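Local coordinates for protein L-amino acid deaminase (Proteus vulgaris, PDB 5I39) that binds FAD and, as a membrane-bound L-amino acid deaminase, probably oxidises L-amino acids as a flavin-dependent oxidoreductase of the DAO family, at residues H101-M106 with W375-S380; V368-T373 with P381-L386. All blocks are in the same frame, centred on the assembly; numbering follows the deposited sequence. Where two conformers were deposited one is given.

Contact 1. Residues H101-M106 with W375-S380; sequences HRWREM and WGMTES. With FAD (flavin-adenine dinucleotide), chain B.
With chi1 at -85°, Trp-103 holds its indole out from helix 90-103 and brings NE1 to the carbonyl of Met-377, while the chain of Met-377, a selenomethionine here, folds back at chi2 (-62°) and chi3 and brings CE within van der Waals reach of the same ring. The contact lies at the start of helix 376-392, the helix whose N-terminal turn holds the flavin in this member of the DAO family, whose FAD domain is of Rossmann type. Trp-103 NE1 donates to Met-377 O at 2.8 Å, with a bent N-H...O angle of 144° and the oxygen somewhat out of the indole plane. Ser-380 OG donates to the same oxygen at 2.9 Å, coming from the opposite face of the carbonyl plane. Two side-chain donors suit this place because the residue four positions on, Pro-381, has no N-H to complete the helical bond; tryptophan and serine satisfy the buried oxygen instead. Tryptophan also brings apolar surface: its CZ2 meets Met-377 CE at 4.2 Å, and Met-106 CE, from its own segment, sits over the centre of one indole face. Phe-184 and Tyr-116 add further aromatic contacts to the ring.

Beyond the shared carbonyl, the helix turns its amides to the cofactor. Flavin O2 is gripped twice by Thr-378, through backbone N at 2.9 Å and through OG1 at 2.7 Å, so a threonine supplies two donors from one position. These bonds and the positive end of the helix would probably help to stabilise negative charge on the N1-C2-O2 side of a reduced flavin. Gly-376, without a side chain, lets the ribityl chain come close, and its N donates to FAD O3' at 2.8 Å.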
ATOM      1  N   HIS A 101      -8.084  -1.797  10.233  1.00  7.88           N
ATOM      2  CA  HIS A 101      -9.428  -1.550  10.755  1.00  8.68           C
ATOM      3  C   HIS A 101     -10.276  -0.764   9.753  1.00  8.15           C
ATOM      4  O   HIS A 101     -11.454  -1.057   9.545  1.00  8.15           O
ATOM      5  CB  HIS A 101      -9.315  -0.794  12.076  1.00 11.07           C
ATOM      6  CG  HIS A 101     -10.621  -0.543  12.753  1.00 15.06           C
ATOM      7  ND1 HIS A 101     -11.181   0.712  12.840  1.00 18.23           N
ATOM      8  CD2 HIS A 101     -11.471  -1.384  13.380  1.00 17.89           C
ATOM      9  CE1 HIS A 101     -12.326   0.632  13.492  1.00 19.09           C
ATOM     10  NE2 HIS A 101     -12.525  -0.629  13.833  1.00 19.05           N
ATOM     11  N   ARG A 102      -9.668   0.230   9.120  1.00  7.93           N
ATOM     12  CA  ARG A 102     -10.339   1.017   8.094  1.00  8.03           C
ATOM     13  C   ARG A 102     -10.535   0.240   6.801  1.00  7.39           C
ATOM     14  O   ARG A 102     -11.573   0.373   6.155  1.00  7.27           O
ATOM     15  CB  ARG A 102      -9.583   2.312   7.871  1.00  9.26           C
ATOM     16  CG  ARG A 102      -9.694   3.166   9.114  1.00 10.97           C
ATOM     17  CD  ARG A 102      -8.902   4.423   9.032  1.00 12.78           C
ATOM     18  NE  ARG A 102      -9.012   5.171  10.277  1.00 14.17           N
ATOM     19  CZ  ARG A 102      -8.693   6.451  10.409  1.00 14.19           C
ATOM     20  NH1 ARG A 102      -8.245   7.147   9.361  1.00 13.34           N
ATOM     21  NH2 ARG A 102      -8.828   7.044  11.589  1.00 15.28           N
ATOM     22  N   TRP A 103      -9.575  -0.600   6.428  1.00  6.99           N
ATOM     23  CA  TRP A 103      -9.803  -1.501   5.301  1.00  7.14           C
ATOM     24  C   TRP A 103     -10.971  -2.452   5.557  1.00  7.20           C
ATOM     25  O   TRP A 103     -11.733  -2.739   4.636  1.00  7.29           O
ATOM     26  CB  TRP A 103      -8.542  -2.269   4.916  1.00  7.28           C
ATOM     27  CG  TRP A 103      -7.668  -1.482   3.990  1.00  7.30           C
ATOM     28  CD1 TRP A 103      -6.492  -0.849   4.291  1.00  7.54           C
ATOM     29  CD2 TRP A 103      -7.927  -1.211   2.608  1.00  7.60           C
ATOM     30  NE1 TRP A 103      -6.004  -0.210   3.179  1.00  7.49           N
ATOM     31  CE2 TRP A 103      -6.861  -0.418   2.130  1.00  7.56           C
ATOM     32  CE3 TRP A 103      -8.951  -1.576   1.720  1.00  8.13           C
ATOM     33  CZ2 TRP A 103      -6.793   0.024   0.803  1.00  8.11           C
ATOM     34  CZ3 TRP A 103      -8.880  -1.141   0.403  1.00  8.38           C
ATOM     35  CH2 TRP A 103      -7.808  -0.349  -0.042  1.00  8.52           C
ATOM     36  N   ARG A 104     -11.153  -2.889   6.802  1.00  7.33           N
ATOM     37  CA  ARG A 104     -12.321  -3.708   7.155  1.00  7.58           C
ATOM     38  C   ARG A 104     -13.663  -2.987   6.973  1.00  7.96           C
ATOM     39  O   ARG A 104     -14.698  -3.635   6.892  1.00  8.94           O
ATOM     40  CB  ARG A 104     -12.203  -4.246   8.582  1.00  7.66           C
ATOM     41  CG  ARG A 104     -11.147  -5.326   8.734  1.00  8.00           C
ATOM     42  CD  ARG A 104     -11.219  -6.009  10.082  1.00  8.57           C
ATOM     43  NE  ARG A 104     -10.729  -5.199  11.201  1.00  8.66           N
ATOM     44  CZ  ARG A 104      -9.473  -5.165  11.648  1.00  8.92           C
ATOM     45  NH1 ARG A 104      -8.505  -5.835  11.033  1.00  9.03           N
ATOM     46  NH2 ARG A 104      -9.183  -4.434  12.717  1.00  9.76           N
ATOM     47  N   GLU A 105     -13.639  -1.658   6.940  1.00  7.80           N
ATOM     48  CA  GLU A 105     -14.814  -0.843   6.634  1.00  8.08           C
ATOM     49  C   GLU A 105     -14.975  -0.517   5.147  1.00  7.84           C
ATOM     50  O   GLU A 105     -15.981   0.078   4.762  1.00  8.04           O
ATOM     51  CB  GLU A 105     -14.718   0.487   7.394  1.00  8.55           C
ATOM     52  CG  GLU A 105     -14.636   0.348   8.910  1.00  9.29           C
ATOM     53  CD  GLU A 105     -14.256   1.629   9.636  1.00 10.33           C
ATOM     54  OE1 GLU A 105     -13.728   2.563   9.011  1.00 10.86           O
ATOM     55  OE2 GLU A 105     -14.469   1.685  10.859  1.00 11.69           O
HETATM   56  N   MSE A 106     -14.004  -0.870   4.307  1.00  7.60           N
HETATM   57  CA  MSE A 106     -13.904  -0.262   2.972  1.00  7.69           C
HETATM   58  C   MSE A 106     -14.955  -0.735   1.999  1.00  7.50           C
HETATM   59  O   MSE A 106     -15.504   0.080   1.262  1.00  7.83           O
HETATM   60  CB  MSE A 106     -12.516  -0.461   2.369  1.00  7.93           C
HETATM   61  CG  MSE A 106     -12.215   0.545   1.255  1.00  8.72           C
HETATM   62 SE   MSE A 106     -11.950   2.371   1.928  1.00 10.60          SE
HETATM   63  CE  MSE A 106     -10.208   2.050   2.791  1.00 11.23           C
ATOM     64  N   TRP A 375       4.601   0.207   2.556  1.00  8.01           N
ATOM     65  CA  TRP A 375       3.354  -0.359   3.070  1.00  8.15           C
ATOM     66  C   TRP A 375       2.173   0.588   2.830  1.00  7.62           C
ATOM     67  O   TRP A 375       1.219   0.619   3.610  1.00  7.38           O
ATOM     68  CB  TRP A 375       3.500  -0.651   4.564  1.00  8.55           C
ATOM     69  CG  TRP A 375       4.442  -1.757   4.873  1.00  8.91           C
ATOM     70  CD1 TRP A 375       5.700  -1.648   5.385  1.00  9.32           C
ATOM     71  CD2 TRP A 375       4.198  -3.153   4.705  1.00  9.80           C
ATOM     72  NE1 TRP A 375       6.257  -2.892   5.543  1.00 10.14           N
ATOM     73  CE2 TRP A 375       5.357  -3.834   5.124  1.00 10.16           C
ATOM     74  CE3 TRP A 375       3.111  -3.897   4.228  1.00 10.77           C
ATOM     75  CZ2 TRP A 375       5.461  -5.230   5.095  1.00 11.34           C
ATOM     76  CZ3 TRP A 375       3.212  -5.284   4.194  1.00 11.95           C
ATOM     77  CH2 TRP A 375       4.381  -5.933   4.621  1.00 12.03           C
ATOM     78  N   GLY A 376       2.224   1.340   1.735  1.00  7.68           N
ATOM     79  CA  GLY A 376       1.237   2.375   1.471  1.00  7.49           C
ATOM     80  C   GLY A 376      -0.176   1.871   1.278  1.00  7.30           C
ATOM     81  O   GLY A 376      -1.116   2.571   1.620  1.00  7.74           O
HETATM   82  N   MSE A 377      -0.353   0.673   0.735  1.00  7.31           N
HETATM   83  CA  MSE A 377      -1.710   0.146   0.587  1.00  7.28           C
HETATM   84  C   MSE A 377      -2.341   0.004   1.956  1.00  7.26           C
HETATM   85  O   MSE A 377      -3.440   0.513   2.200  1.00  7.28           O
HETATM   86  CB  MSE A 377      -1.752  -1.184  -0.158  1.00  7.47           C
HETATM   87  CG  MSE A 377      -1.336  -1.101  -1.624  1.00  8.08           C
HETATM   88 SE   MSE A 377      -2.496   0.063  -2.703  0.82  8.21          SE
HETATM   89  CE  MSE A 377      -4.215  -0.832  -2.378  1.00  8.80           C
ATOM     90  N   THR A 378      -1.630  -0.672   2.858  1.00  7.23           N
ATOM     91  CA  THR A 378      -2.081  -0.895   4.231  1.00  7.19           C
ATOM     92  C   THR A 378      -2.336   0.407   4.988  1.00  7.08           C
ATOM     93  O   THR A 378      -3.351   0.555   5.673  1.00  7.35           O
ATOM     94  CB  THR A 378      -1.017  -1.702   5.001  1.00  7.28           C
ATOM     95  OG1 THR A 378      -0.820  -2.963   4.361  1.00  7.61           O
ATOM     96  CG2 THR A 378      -1.433  -1.959   6.448  1.00  7.67           C
ATOM     97  N   GLU A 379      -1.380   1.326   4.880  1.00  6.96           N
ATOM     98  CA  GLU A 379      -1.383   2.553   5.666  1.00  7.21           C
ATOM     99  C   GLU A 379      -2.346   3.610   5.153  1.00  7.39           C
ATOM    100  O   GLU A 379      -2.773   4.470   5.926  1.00  7.63           O
ATOM    101  CB  GLU A 379       0.022   3.149   5.669  1.00  7.35           C
ATOM    102  CG  GLU A 379       1.053   2.267   6.351  1.00  7.48           C
ATOM    103  CD  GLU A 379       2.487   2.642   6.031  1.00  7.55           C
ATOM    104  OE1 GLU A 379       2.721   3.496   5.152  1.00  8.20           O
ATOM    105  OE2 GLU A 379       3.392   2.059   6.666  1.00  7.67           O
ATOM    106  N   SER A 380      -2.680   3.550   3.863  1.00  7.26           N
ATOM    107  CA  SER A 380      -3.341   4.653   3.160  1.00  7.64           C
ATOM    108  C   SER A 380      -4.570   5.266   3.843  1.00  7.74           C
ATOM    109  O   SER A 380      -4.691   6.479   3.837  1.00  8.30           O
ATOM    110  CB  SER A 380      -3.666   4.279   1.708  1.00  7.99           C
ATOM    111  OG  SER A 380      -4.511   3.146   1.616  1.00  7.95           O
TER
HETATM  112  PA  FAD B 501       2.187   5.161  -6.675  1.00  8.44           P
HETATM  113  O1A FAD B 501       3.466   4.778  -7.427  1.00  9.40           O
HETATM  114  O2A FAD B 501       1.093   4.111  -6.732  1.00  8.55           O
HETATM  115  O5B FAD B 501       1.536   6.491  -7.255  1.00  8.65           O
HETATM  116  C5B FAD B 501       2.263   7.700  -7.419  1.00  9.00           C
HETATM  117  C4B FAD B 501       1.719   8.334  -8.685  1.00  9.26           C
HETATM  118  O4B FAD B 501       2.292   9.649  -8.827  1.00  9.35           O
HETATM  119  C3B FAD B 501       2.107   7.541  -9.935  1.00  9.27           C
HETATM  120  O3B FAD B 501       0.931   7.082 -10.600  1.00  9.19           O
HETATM  121  C2B FAD B 501       2.932   8.558 -10.739  1.00  9.48           C
HETATM  122  O2B FAD B 501       2.785   8.417 -12.165  1.00  9.44           O
HETATM  123  C1B FAD B 501       2.426   9.889 -10.211  1.00  9.50           C
HETATM  124  N9A FAD B 501       3.347  11.021 -10.351  1.00  9.61           N
HETATM  125  C8A FAD B 501       4.610  11.066  -9.976  1.00  9.95           C
HETATM  126  N7A FAD B 501       5.157  12.280 -10.193  1.00 10.19           N
HETATM  127  C5A FAD B 501       4.181  13.001 -10.730  1.00  9.81           C
HETATM  128  C6A FAD B 501       4.050  14.371 -11.219  1.00  9.91           C
HETATM  129  N6A FAD B 501       5.102  15.213 -11.176  1.00 10.37           N
HETATM  130  N1A FAD B 501       2.860  14.773 -11.705  1.00  9.86           N
HETATM  131  C2A FAD B 501       1.800  13.954 -11.733  1.00  9.92           C
HETATM  132  N3A FAD B 501       1.844  12.680 -11.326  1.00  9.89           N
HETATM  133  C4A FAD B 501       2.986  12.190 -10.827  1.00  9.75           C
HETATM  134  N1  FAD B 501       2.064  -2.311   0.432  1.00  9.02           N
HETATM  135  C2  FAD B 501       1.275  -3.014   1.250  1.00  8.86           C
HETATM  136  O2  FAD B 501       0.612  -2.391   2.098  1.00  8.78           O
HETATM  137  N3  FAD B 501       1.205  -4.365   1.161  1.00  8.78           N
HETATM  138  C4  FAD B 501       1.913  -5.101   0.297  1.00  8.97           C
HETATM  139  O4  FAD B 501       1.789  -6.317   0.250  1.00  8.91           O
HETATM  140  C4X FAD B 501       2.823  -4.408  -0.624  1.00  9.35           C
HETATM  141  N5  FAD B 501       3.632  -5.054  -1.507  1.00  9.57           N
HETATM  142  C5X FAD B 501       4.299  -4.360  -2.434  1.00  9.73           C
HETATM  143  C6  FAD B 501       4.959  -5.000  -3.485  1.00  9.99           C
HETATM  144  C7  FAD B 501       5.607  -4.291  -4.492  1.00  9.97           C
HETATM  145  C7M FAD B 501       6.268  -5.012  -5.645  1.00 10.31           C
HETATM  146  C8  FAD B 501       5.619  -2.821  -4.449  1.00 10.07           C
HETATM  147  C8M FAD B 501       6.274  -2.001  -5.534  1.00 10.78           C
HETATM  148  C9  FAD B 501       4.979  -2.179  -3.387  1.00  9.78           C
HETATM  149  C9A FAD B 501       4.328  -2.886  -2.383  1.00  9.36           C
HETATM  150  N10 FAD B 501       3.688  -2.238  -1.319  1.00  9.06           N
HETATM  151  C10 FAD B 501       2.824  -2.941  -0.482  1.00  9.12           C
HETATM  152  C1' FAD B 501       3.753  -0.799  -1.168  1.00  8.82           C
HETATM  153  C2' FAD B 501       2.632  -0.066  -1.817  1.00  8.75           C
HETATM  154  O2' FAD B 501       2.361  -0.662  -3.081  1.00  8.78           O
HETATM  155  C3' FAD B 501       3.071   1.388  -1.959  1.00  8.58           C
HETATM  156  O3' FAD B 501       3.575   1.912  -0.702  1.00  8.36           O
HETATM  157  C4' FAD B 501       1.958   2.303  -2.414  1.00  8.46           C
HETATM  158  O4' FAD B 501       1.318   1.760  -3.584  1.00  8.40           O
HETATM  159  C5' FAD B 501       2.524   3.676  -2.729  1.00  8.42           C
HETATM  160  O5' FAD B 501       1.432   4.464  -3.206  1.00  8.18           O
HETATM  161  P   FAD B 501       1.748   5.913  -3.857  1.00  8.24           P
HETATM  162  O1P FAD B 501       0.423   6.526  -4.200  1.00  8.32           O
HETATM  163  O2P FAD B 501       2.728   6.658  -2.976  1.00  8.60           O
HETATM  164  O3P FAD B 501       2.625   5.541  -5.173  1.00  8.52           O

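Contact 2. Residues V368-T373 with P381-L386; sequences VINTAT and PVSAEL. With FAD (flavin-adenine dinucleotide), chain B.
The flat carboxamide of Asn-370 presents its far end to Ser-383, whose OG lies about equally far from ND2 (3.6 Å) and OD1 (3.7 Å), while Ser-383 O stands well above the amide plane, nearest to ND2. No direct hydrogen bond joins the segments; a water does so instead, taking a weak bond from Asn-370 ND2 at 2.8 Å and pairing with Ser-383 OG at 3.2 Å. Asn-370 has CG anti to its N (chi1 -176°), which lets the amide reach from the strand to the helix. Asparagine suits this buried spot because it can hold the bridging water and also make a weak bond to Thr-52, and serine is small enough for strand and helix to come close while adding a second polar group for the water. Further along, the backbone of Thr-373 serves the cofactor: FAD O3' donates to its O at 2.8 Å. The contact thus packs a strand of the Rossmann-type sheet against the helix that follows it. Strand 367-371 runs between 235-237, parallel to it, and 357-360, antiparallel; Leu-48 of helix 47-58 touches both Asn-370 and Ser-383, and Ile-358 of strand 357-360 does so as well.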
ATOM      1  N   VAL A 368       2.074  19.621   1.650  1.00  9.76           N
ATOM      2  CA  VAL A 368       2.393  18.445   2.444  1.00  9.75           C
ATOM      3  C   VAL A 368       2.815  17.312   1.524  1.00  9.54           C
ATOM      4  O   VAL A 368       2.494  17.307   0.330  1.00 11.27           O
ATOM      5  CB  VAL A 368       1.224  18.013   3.358  1.00 10.13           C
ATOM      6  CG1 VAL A 368       0.931  19.092   4.388  1.00 10.45           C
ATOM      7  CG2 VAL A 368      -0.028  17.701   2.554  1.00 10.96           C
ATOM      8  N   ILE A 369       3.539  16.365   2.112  1.00  9.17           N
ATOM      9  CA  ILE A 369       4.076  15.186   1.417  0.70  9.23           C
ATOM     10  C   ILE A 369       3.494  13.941   2.069  1.00  8.64           C
ATOM     11  O   ILE A 369       3.442  13.862   3.295  1.00  8.81           O
ATOM     12  CB  ILE A 369       5.622  15.106   1.537  0.70  9.84           C
ATOM     13  CG1 ILE A 369       6.297  16.257   0.779  0.70 10.32           C
ATOM     14  CG2 ILE A 369       6.152  13.764   1.027  0.70 10.18           C
ATOM     15  CD1 ILE A 369       7.765  16.444   1.120  0.70 10.98           C
ATOM     16  N   ASN A 370       3.076  12.973   1.256  1.00  8.31           N
ATOM     17  CA  ASN A 370       2.626  11.665   1.736  1.00  8.16           C
ATOM     18  C   ASN A 370       3.248  10.627   0.818  1.00  8.00           C
ATOM     19  O   ASN A 370       2.737  10.377  -0.270  1.00  8.02           O
ATOM     20  CB  ASN A 370       1.096  11.574   1.720  1.00  8.24           C
ATOM     21  CG  ASN A 370       0.569  10.271   2.308  1.00  8.54           C
ATOM     22  OD1 ASN A 370       1.322   9.461   2.840  1.00  8.91           O
ATOM     23  ND2 ASN A 370      -0.740  10.070   2.215  1.00  8.98           N
ATOM     24  N   THR A 371       4.367  10.045   1.244  1.00  8.09           N
ATOM     25  CA  THR A 371       5.167   9.221   0.344  1.00  8.19           C
ATOM     26  C   THR A 371       6.159   8.335   1.105  1.00  8.34           C
ATOM     27  O   THR A 371       6.080   8.186   2.328  1.00  8.40           O
ATOM     28  CB  THR A 371       5.877  10.133  -0.704  1.00  8.30           C
ATOM     29  OG1 THR A 371       6.185   9.385  -1.883  1.00  8.60           O
ATOM     30  CG2 THR A 371       7.146  10.781  -0.159  1.00  8.81           C
ATOM     31  N   ALA A 372       7.069   7.726   0.347  1.00  8.19           N
ATOM     32  CA  ALA A 372       8.246   7.038   0.881  1.00  8.60           C
ATOM     33  C   ALA A 372       7.887   5.859   1.774  1.00  8.66           C
ATOM     34  O   ALA A 372       8.504   5.657   2.812  1.00 10.12           O
ATOM     35  CB  ALA A 372       9.167   8.015   1.616  1.00  9.25           C
ATOM     36  N   THR A 373       6.903   5.071   1.354  1.00  8.38           N
ATOM     37  CA  THR A 373       6.483   3.925   2.143  1.00  8.37           C
ATOM     38  C   THR A 373       6.485   2.630   1.342  1.00  8.48           C
ATOM     39  O   THR A 373       6.100   2.600   0.171  1.00  8.52           O
ATOM     40  CB  THR A 373       5.112   4.159   2.809  1.00  8.23           C
ATOM     41  OG1 THR A 373       4.766   2.994   3.559  1.00  8.54           O
ATOM     42  CG2 THR A 373       4.017   4.471   1.797  1.00  8.15           C
ATOM     43  N   PRO A 381      -5.483   4.461   4.427  1.00  7.85           N
ATOM     44  CA  PRO A 381      -6.648   5.125   5.039  1.00  8.44           C
ATOM     45  C   PRO A 381      -6.271   6.072   6.176  1.00  8.86           C
ATOM     46  O   PRO A 381      -6.938   7.081   6.394  1.00 11.30           O
ATOM     47  CB  PRO A 381      -7.480   3.951   5.574  1.00  9.01           C
ATOM     48  CG  PRO A 381      -7.038   2.778   4.769  1.00  8.45           C
ATOM     49  CD  PRO A 381      -5.570   3.000   4.583  1.00  7.69           C
ATOM     50  N   VAL A 382      -5.207   5.741   6.896  1.00  7.94           N
ATOM     51  CA  VAL A 382      -4.761   6.550   8.023  1.00  8.18           C
ATOM     52  C   VAL A 382      -3.776   7.628   7.576  1.00  8.11           C
ATOM     53  O   VAL A 382      -3.876   8.767   8.028  1.00  8.23           O
ATOM     54  CB  VAL A 382      -4.166   5.681   9.147  1.00  8.62           C
ATOM     55  CG1 VAL A 382      -3.809   6.543  10.352  1.00  9.15           C
ATOM     56  CG2 VAL A 382      -5.150   4.602   9.573  1.00  9.55           C
ATOM     57  N   SER A 383      -2.826   7.291   6.705  1.00  7.92           N
ATOM     58  CA  SER A 383      -1.905   8.324   6.219  1.00  8.34           C
ATOM     59  C   SER A 383      -2.650   9.401   5.426  1.00  7.93           C
ATOM     60  O   SER A 383      -2.251  10.556   5.459  1.00  8.21           O
ATOM     61  CB  SER A 383      -0.723   7.750   5.442  1.00  9.39           C
ATOM     62  OG  SER A 383      -1.135   7.100   4.271  1.00 10.25           O
ATOM     63  N   ALA A 384      -3.752   9.041   4.765  1.00  7.92           N
ATOM     64  CA  ALA A 384      -4.611  10.036   4.113  1.00  8.24           C
ATOM     65  C   ALA A 384      -5.164  11.042   5.120  1.00  8.24           C
ATOM     66  O   ALA A 384      -5.106  12.254   4.899  1.00  8.49           O
ATOM     67  CB  ALA A 384      -5.759   9.352   3.396  1.00  8.61           C
ATOM     68  N   GLU A 385      -5.711  10.534   6.219  1.00  8.31           N
ATOM     69  CA  GLU A 385      -6.241  11.405   7.265  1.00  8.57           C
ATOM     70  C   GLU A 385      -5.148  12.283   7.869  1.00  8.26           C
ATOM     71  O   GLU A 385      -5.346  13.487   8.053  1.00  8.66           O
ATOM     72  CB  GLU A 385      -6.929  10.606   8.364  1.00  9.31           C
ATOM     73  CG  GLU A 385      -7.570  11.500   9.418  1.00 10.17           C
ATOM     74  CD  GLU A 385      -8.290  10.752  10.515  1.00 11.56           C
ATOM     75  OE1 GLU A 385      -8.317   9.512  10.490  1.00 13.15           O
ATOM     76  OE2 GLU A 385      -8.824  11.419  11.419  1.00 12.52           O
ATOM     77  N   LEU A 386      -4.009  11.677   8.198  1.00  8.23           N
ATOM     78  CA  LEU A 386      -2.898  12.425   8.779  1.00  8.58           C
ATOM     79  C   LEU A 386      -2.392  13.516   7.835  1.00  8.32           C
ATOM     80  O   LEU A 386      -2.104  14.626   8.275  1.00  8.36           O
ATOM     81  CB  LEU A 386      -1.751  11.495   9.183  1.00  9.80           C
ATOM     82  CG  LEU A 386      -0.548  12.186   9.845  1.00 11.19           C
ATOM     83  CD1 LEU A 386      -0.931  12.978  11.095  1.00 12.05           C
ATOM     84  CD2 LEU A 386       0.508  11.148  10.174  1.00 12.32           C
TER
HETATM   85  PA  FAD B 501       2.187   5.161  -6.675  1.00  8.44           P
HETATM   86  O1A FAD B 501       3.466   4.778  -7.427  1.00  9.40           O
HETATM   87  O2A FAD B 501       1.093   4.111  -6.732  1.00  8.55           O
HETATM   88  O5B FAD B 501       1.536   6.491  -7.255  1.00  8.65           O
HETATM   89  C5B FAD B 501       2.263   7.700  -7.419  1.00  9.00           C
HETATM   90  C4B FAD B 501       1.719   8.334  -8.685  1.00  9.26           C
HETATM   91  O4B FAD B 501       2.292   9.649  -8.827  1.00  9.35           O
HETATM   92  C3B FAD B 501       2.107   7.541  -9.935  1.00  9.27           C
HETATM   93  O3B FAD B 501       0.931   7.082 -10.600  1.00  9.19           O
HETATM   94  C2B FAD B 501       2.932   8.558 -10.739  1.00  9.48           C
HETATM   95  O2B FAD B 501       2.785   8.417 -12.165  1.00  9.44           O
HETATM   96  C1B FAD B 501       2.426   9.889 -10.211  1.00  9.50           C
HETATM   97  N9A FAD B 501       3.347  11.021 -10.351  1.00  9.61           N
HETATM   98  C8A FAD B 501       4.610  11.066  -9.976  1.00  9.95           C
HETATM   99  N7A FAD B 501       5.157  12.280 -10.193  1.00 10.19           N
HETATM  100  C5A FAD B 501       4.181  13.001 -10.730  1.00  9.81           C
HETATM  101  C6A FAD B 501       4.050  14.371 -11.219  1.00  9.91           C
HETATM  102  N6A FAD B 501       5.102  15.213 -11.176  1.00 10.37           N
HETATM  103  N1A FAD B 501       2.860  14.773 -11.705  1.00  9.86           N
HETATM  104  C2A FAD B 501       1.800  13.954 -11.733  1.00  9.92           C
HETATM  105  N3A FAD B 501       1.844  12.680 -11.326  1.00  9.89           N
HETATM  106  C4A FAD B 501       2.986  12.190 -10.827  1.00  9.75           C
HETATM  107  N1  FAD B 501       2.064  -2.311   0.432  1.00  9.02           N
HETATM  108  C2  FAD B 501       1.275  -3.014   1.250  1.00  8.86           C
HETATM  109  O2  FAD B 501       0.612  -2.391   2.098  1.00  8.78           O
HETATM  110  N3  FAD B 501       1.205  -4.365   1.161  1.00  8.78           N
HETATM  111  C4  FAD B 501       1.913  -5.101   0.297  1.00  8.97           C
HETATM  112  O4  FAD B 501       1.789  -6.317   0.250  1.00  8.91           O
HETATM  113  C4X FAD B 501       2.823  -4.408  -0.624  1.00  9.35           C
HETATM  114  N5  FAD B 501       3.632  -5.054  -1.507  1.00  9.57           N
HETATM  115  C5X FAD B 501       4.299  -4.360  -2.434  1.00  9.73           C
HETATM  116  C6  FAD B 501       4.959  -5.000  -3.485  1.00  9.99           C
HETATM  117  C7  FAD B 501       5.607  -4.291  -4.492  1.00  9.97           C
HETATM  118  C7M FAD B 501       6.268  -5.012  -5.645  1.00 10.31           C
HETATM  119  C8  FAD B 501       5.619  -2.821  -4.449  1.00 10.07           C
HETATM  120  C8M FAD B 501       6.274  -2.001  -5.534  1.00 10.78           C
HETATM  121  C9  FAD B 501       4.979  -2.179  -3.387  1.00  9.78           C
HETATM  122  C9A FAD B 501       4.328  -2.886  -2.383  1.00  9.36           C
HETATM  123  N10 FAD B 501       3.688  -2.238  -1.319  1.00  9.06           N
HETATM  124  C10 FAD B 501       2.824  -2.941  -0.482  1.00  9.12           C
HETATM  125  C1' FAD B 501       3.753  -0.799  -1.168  1.00  8.82           C
HETATM  126  C2' FAD B 501       2.632  -0.066  -1.817  1.00  8.75           C
HETATM  127  O2' FAD B 501       2.361  -0.662  -3.081  1.00  8.78           O
HETATM  128  C3' FAD B 501       3.071   1.388  -1.959  1.00  8.58           C
HETATM  129  O3' FAD B 501       3.575   1.912  -0.702  1.00  8.36           O
HETATM  130  C4' FAD B 501       1.958   2.303  -2.414  1.00  8.46           C
HETATM  131  O4' FAD B 501       1.318   1.760  -3.584  1.00  8.40           O
HETATM  132  C5' FAD B 501       2.524   3.676  -2.729  1.00  8.42           C
HETATM  133  O5' FAD B 501       1.432   4.464  -3.206  1.00  8.18           O
HETATM  134  P   FAD B 501       1.748   5.913  -3.857  1.00  8.24           P
HETATM  135  O1P FAD B 501       0.423   6.526  -4.200  1.00  8.32           O
HETATM  136  O2P FAD B 501       2.728   6.658  -2.976  1.00  8.60           O
HETATM  137  O3P FAD B 501       2.625   5.541  -5.173  1.00  8.52           O
HETATM  138  O   HOH W   1      -2.955   8.324   1.955  1.00 25.76           O

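From the N terminus the chain first lays down 101-106, which includes the last part of helix 90-103, and returns to it only after 268 residues, when 375-380 closes the long loop of contact 1. Contact 2 is local: 368-373 leaves the sheet, and 381-386 closes a short strand-to-helix connection of seven residues. Because 368-373 precedes 375-380 and 381-386 follows it, the two contacts cross, and both end on helix 376-392. Its first turn faces the flavin and helix 90-103; its next part lies against strand 367-371. The Arg-102 to Glu-385 salt bridge ties helix 90-103 to helix 376-392, and a probable Glu-379 to Thr-373 hydrogen bond ties the latter to the loop after strand 367-371. Both contacts touch FAD.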